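2-oxoadipate dioxygenase/decarboxylase (Pseudomonas putida, PDB 6W1G) catalyses the iron-dependent conversion of 2-oxoadipate and O2 into D-2-hydroxyglutarate and CO2, a step in D-lysine breakdown. Local coordinates at residues Glu185-His188 with Thr189-His193; Ser149-Ala152 with Lys153-Ile156. All coordinates share one frame; numbering follows the deposited sequence.

Both contacts show how a helix ends: contact 2 is the exit from helix 141-153 and contact 1, further along the chain, the exit from helix 176-188. Their centres lie 16 Å apart, and they meet directly where T189 OG1 of contact 1 and I156 O of contact 2 stand 3.2 Å apart, a probable hydrogen bond. P222 is a shared neighbour, touched by I156, T189 and F190. Both exits also approach R74, which binds 2-oxoadipate and is inferred to matter for substrate specificity: its side chain is about 7 Å from that of R154 and about 9 Å from that of F190. The nickel ion held by H70, H226 and E294 is about 14 Å from the F190 side chain.

Contact 1: residues Glu185-His188 with Thr189-His193; sequences EALH and TFRWH
H188 and R191 both hold CG anti to the carbonyl carbon, beside the backbone N (chi1 -70° and -76°), and with the arginine extended from CG to NE the two side chains run together in the same direction. R191 NE thereby donates to H188 ND1 at 3.2 Å, reaching the ring at its edge, slightly tilted from its plane. Because ND1 is the acceptor, the imidazole is probably neutral, as a neighbouring guanidinium would favour. Further out, R191 NH2 passes L187 CD2 at 3.8 Å, and M23 of helix 9-27 touches both residues.

The backbone beneath is tied by bonds of the i to i+3 kind: T189 N to A186 O and F190 N to L187 O, each 3.0 Å, followed by a weak one from R191 N to H188 O. The A186 carbonyl also meets the F190 ring, with CD2 3.3 Å from its oxygen, while T189 CB sits 3.8 Å above the centre of the same ring. F16 of helix 9-27 adds to the packing around that phenylalanine.

Two waters supply further links. One donates to E185 O and is hydrogen-bonded to T189 OG1 at 2.6 Å; the other donates to H188 O and is hydrogen-bonded to H193 NE2, lying in the plane of that ring at its edge. The run of i to i+3 backbone bonds, closed by the type I beta turn from H188 to R191, is characteristic of a helix end, here where helix 176-188 passes into the loop before helix 200-209.

Contact 2: residues Ser149-Ala152 with Lys153-Ile156; sequences SILA and KRQI
The carbonyl oxygen of L151 receives the backbone N of R154 in a weak hydrogen bond of 3.4 Å, bent to 143° at the hydrogen, and R154 CG comes almost as near. This is a helix C-terminus in worked form: helix 141-153 gives way here to the loop that leads to helix 159-171, and this i to i+3 bond is the single hydrogen bond joining 149-152 to 153-156.

The side chains of L151 and R154 then run alongside each other. With its CG set between the backbone N and the carbonyl carbon (chi1 77°) and its chain straight from there to NE, the arginine turns one face of its guanidinium to the leucine: L151 CD2 stands over the centre of that face, 3.5 Å from R154 CZ. Contact over the face leaves the N-H groups directed elsewhere: NE forms a salt bridge with E80, and NH1 makes weak hydrogen bonds to V216 O and F219 O, joining the exit to the end of helix 211-217. A leucine in place of R154 would probably leave E80 without its charged mate and the two carbonyls without this donor. L151 itself packs on V217 and T77.

K153 takes a different course. It folds back along the last turn, extended beyond CG, although contact with a crystal neighbour may influence its outer part. Its aliphatic carbons make van der Waals contacts with backbone oxygens of that turn: CG and CD both rest against S149 O, and K153 CG also lies 3.6 Å from I150 O.

Contact 1: residues Glu185-His188 with Thr189-His193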
loop_
_atom_site.group_PDB
_atom_site.type_symbol
_atom_site.label_atom_id
_atom_site.label_comp_id
_atom_site.label_asym_id
_atom_site.label_seq_id
_atom_site.Cartn_x
_atom_site.Cartn_y
_atom_site.Cartn_z
ATOM N N GLU A 185 3.485 22.371 -1.197
ATOM C CA GLU A 185 3.050 22.675 0.153
ATOM C C GLU A 185 2.696 21.432 0.921
ATOM O O GLU A 185 2.996 21.317 2.111
ATOM C CB GLU A 185 1.891 23.663 0.104
ATOM C CG GLU A 185 2.263 25.021 -0.385
ATOM C CD GLU A 185 3.180 25.811 0.566
ATOM O OE1 GLU A 185 3.203 25.533 1.782
ATOM O OE2 GLU A 185 3.852 26.747 0.076
ATOM N N ALA A 186 2.016 20.504 0.267
ATOM C CA ALA A 186 1.680 19.236 0.914
ATOM C C ALA A 186 2.924 18.472 1.323
ATOM O O ALA A 186 2.953 17.837 2.375
ATOM C CB ALA A 186 0.863 18.375 -0.034
ATOM N N LEU A 187 3.960 18.510 0.484
ATOM C CA LEU A 187 5.163 17.753 0.774
ATOM C C LEU A 187 5.802 18.192 2.078
ATOM O O LEU A 187 6.405 17.372 2.774
ATOM C CB LEU A 187 6.127 17.964 -0.382
ATOM C CG LEU A 187 7.281 16.994 -0.577
ATOM C CD1 LEU A 187 6.756 15.638 -0.848
ATOM C CD2 LEU A 187 8.140 17.496 -1.727
ATOM N N HIS A 188 5.660 19.475 2.437
ATOM C CA HIS A 188 6.261 19.930 3.668
ATOM C C HIS A 188 5.767 19.150 4.878
ATOM O O HIS A 188 6.510 18.963 5.854
ATOM C CB HIS A 188 5.962 21.413 3.862
ATOM C CG HIS A 188 6.661 22.326 2.918
ATOM N ND1 HIS A 188 7.995 22.187 2.578
ATOM C CD2 HIS A 188 6.225 23.438 2.285
ATOM C CE1 HIS A 188 8.339 23.168 1.758
ATOM N NE2 HIS A 188 7.283 23.945 1.569
ATOM N N THR A 189 4.523 18.652 4.822
ATOM C CA THR A 189 3.956 17.920 5.945
ATOM C C THR A 189 4.779 16.702 6.283
ATOM O O THR A 189 4.796 16.285 7.443
ATOM C CB THR A 189 2.518 17.546 5.630
ATOM O OG1 THR A 189 1.785 18.745 5.450
ATOM C CG2 THR A 189 1.843 16.831 6.738
ATOM N N PHE A 190 5.449 16.119 5.279
ATOM C CA PHE A 190 6.059 14.798 5.381
ATOM C C PHE A 190 7.574 14.820 5.405
ATOM O O PHE A 190 8.209 13.755 5.442
ATOM C CB PHE A 190 5.560 13.947 4.215
ATOM C CG PHE A 190 4.053 13.956 4.111
ATOM C CD1 PHE A 190 3.277 13.393 5.113
ATOM C CD2 PHE A 190 3.422 14.635 3.100
ATOM C CE1 PHE A 190 1.931 13.443 5.066
ATOM C CE2 PHE A 190 2.030 14.677 3.042
ATOM C CZ PHE A 190 1.287 14.080 4.035
ATOM N N ARG A 191 8.170 15.992 5.465
ATOM C CA ARG A 191 9.616 16.086 5.499
ATOM C C ARG A 191 10.165 15.696 6.867
ATOM O O ARG A 191 9.524 15.920 7.902
ATOM C CB ARG A 191 10.018 17.523 5.236
ATOM C CG ARG A 191 9.915 17.949 3.846
ATOM C CD ARG A 191 10.481 19.360 3.654
ATOM N NE ARG A 191 10.108 19.810 2.324
ATOM C CZ ARG A 191 10.783 19.504 1.231
ATOM N NH1 ARG A 191 11.873 18.768 1.324
ATOM N NH2 ARG A 191 10.374 19.931 0.051
ATOM N N TRP A 192 11.400 15.198 6.873
ATOM C CA TRP A 192 12.064 14.903 8.128
ATOM C C TRP A 192 12.542 16.193 8.787
ATOM O O TRP A 192 13.124 17.053 8.128
ATOM C CB TRP A 192 13.293 14.028 7.843
ATOM C CG TRP A 192 14.004 13.615 9.098
ATOM C CD1 TRP A 192 15.066 14.239 9.692
ATOM C CD2 TRP A 192 13.673 12.493 9.932
ATOM N NE1 TRP A 192 15.421 13.571 10.841
ATOM C CE2 TRP A 192 14.584 12.495 11.005
ATOM C CE3 TRP A 192 12.703 11.491 9.869
ATOM C CZ2 TRP A 192 14.543 11.541 12.013
ATOM C CZ3 TRP A 192 12.677 10.519 10.875
ATOM C CH2 TRP A 192 13.586 10.562 11.928
ATOM N N HIS A 193 12.336 16.311 10.106
ATOM C CA HIS A 193 12.861 17.424 10.903
ATOM C C HIS A 193 13.598 16.860 12.106
ATOM O O HIS A 193 13.006 16.146 12.915
ATOM C CB HIS A 193 11.722 18.334 11.377
ATOM C CG HIS A 193 10.924 18.930 10.265
ATOM N ND1 HIS A 193 9.676 18.464 9.908
ATOM C CD2 HIS A 193 11.217 19.928 9.396
ATOM C CE1 HIS A 193 9.228 19.157 8.876
ATOM N NE2 HIS A 193 10.145 20.045 8.542
HETATM O O HOH W 1 1.504 21.177 4.489
HETATM O O HOH W 2 8.529 20.919 6.538
#

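Contact 2: residues Ser149-Ala152 with Lys153-Ile156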
loop_
_atom_site.group_PDB
_atom_site.type_symbol
_atom_site.label_atom_id
_atom_site.label_comp_id
_atom_site.label_asym_id
_atom_site.label_seq_id
_atom_site.Cartn_x
_atom_site.Cartn_y
_atom_site.Cartn_z
ATOM N N SER A 149 -0.997 17.047 25.191
ATOM C CA SER A 149 -0.727 18.478 25.123
ATOM C C SER A 149 0.205 18.815 23.969
ATOM O O SER A 149 -0.033 19.785 23.242
ATOM C CB SER A 149 -0.203 19.029 26.447
ATOM O OG SER A 149 0.811 18.206 26.995
ATOM N N ILE A 150 1.247 18.001 23.749
ATOM C CA ILE A 150 2.177 18.284 22.663
ATOM C C ILE A 150 1.457 18.205 21.329
ATOM O O ILE A 150 1.604 19.078 20.462
ATOM C CB ILE A 150 3.377 17.320 22.721
ATOM C CG1 ILE A 150 4.222 17.658 23.944
ATOM C CG2 ILE A 150 4.176 17.413 21.451
ATOM C CD1 ILE A 150 5.094 16.518 24.407
ATOM N N LEU A 151 0.660 17.151 21.144
ATOM C CA LEU A 151 -0.027 16.953 19.876
ATOM C C LEU A 151 -1.097 18.008 19.660
ATOM O O LEU A 151 -1.342 18.431 18.524
ATOM C CB LEU A 151 -0.661 15.561 19.851
ATOM C CG LEU A 151 0.324 14.407 19.739
ATOM C CD1 LEU A 151 -0.427 13.113 19.897
ATOM C CD2 LEU A 151 1.042 14.470 18.415
ATOM N N ALA A 152 -1.729 18.448 20.744
ATOM C CA ALA A 152 -2.881 19.330 20.609
ATOM C C ALA A 152 -2.494 20.618 19.909
ATOM O O ALA A 152 -3.261 21.147 19.089
ATOM C CB ALA A 152 -3.455 19.630 21.991
ATOM N N LYS A 153 -1.310 21.146 20.216
ATOM C CA LYS A 153 -0.937 22.465 19.737
ATOM C C LYS A 153 -0.091 22.482 18.473
ATOM O O LYS A 153 0.146 23.568 17.932
ATOM C CB LYS A 153 -0.161 23.208 20.820
ATOM C CG LYS A 153 1.192 22.571 21.168
ATOM C CD LYS A 153 1.681 23.118 22.512
ATOM C CE LYS A 153 2.918 22.401 23.029
ATOM N NZ LYS A 153 3.018 22.525 24.508
ATOM N N ARG A 154 0.390 21.339 17.995
ATOM C CA ARG A 154 1.171 21.385 16.766
ATOM C C ARG A 154 0.250 21.607 15.565
ATOM O O ARG A 154 -0.942 21.259 15.581
ATOM C CB ARG A 154 1.997 20.120 16.598
ATOM C CG ARG A 154 1.237 18.895 16.141
ATOM C CD ARG A 154 2.195 17.720 16.051
ATOM N NE ARG A 154 1.532 16.561 15.472
ATOM C CZ ARG A 154 2.122 15.407 15.180
ATOM N NH1 ARG A 154 3.415 15.260 15.399
ATOM N NH2 ARG A 154 1.411 14.413 14.656
ATOM N N GLN A 155 0.821 22.176 14.499
ATOM C CA GLN A 155 0.117 22.409 13.240
ATOM C C GLN A 155 0.917 21.795 12.095
ATOM O O GLN A 155 1.871 22.404 11.604
ATOM C CB GLN A 155 -0.093 23.892 12.980
ATOM C CG GLN A 155 -0.682 24.206 11.592
ATOM C CD GLN A 155 -1.998 23.483 11.276
ATOM O OE1 GLN A 155 -1.990 22.442 10.639
ATOM N NE2 GLN A 155 -3.124 24.055 11.698
ATOM N N ILE A 156 0.531 20.603 11.664
ATOM C CA ILE A 156 1.339 19.869 10.698
ATOM C C ILE A 156 1.151 20.289 9.252
ATOM O O ILE A 156 1.926 19.872 8.399
ATOM C CB ILE A 156 1.121 18.354 10.863
ATOM C CG1 ILE A 156 -0.271 17.921 10.410
ATOM C CG2 ILE A 156 1.451 17.910 12.302
ATOM C CD1 ILE A 156 -0.430 16.422 10.361
#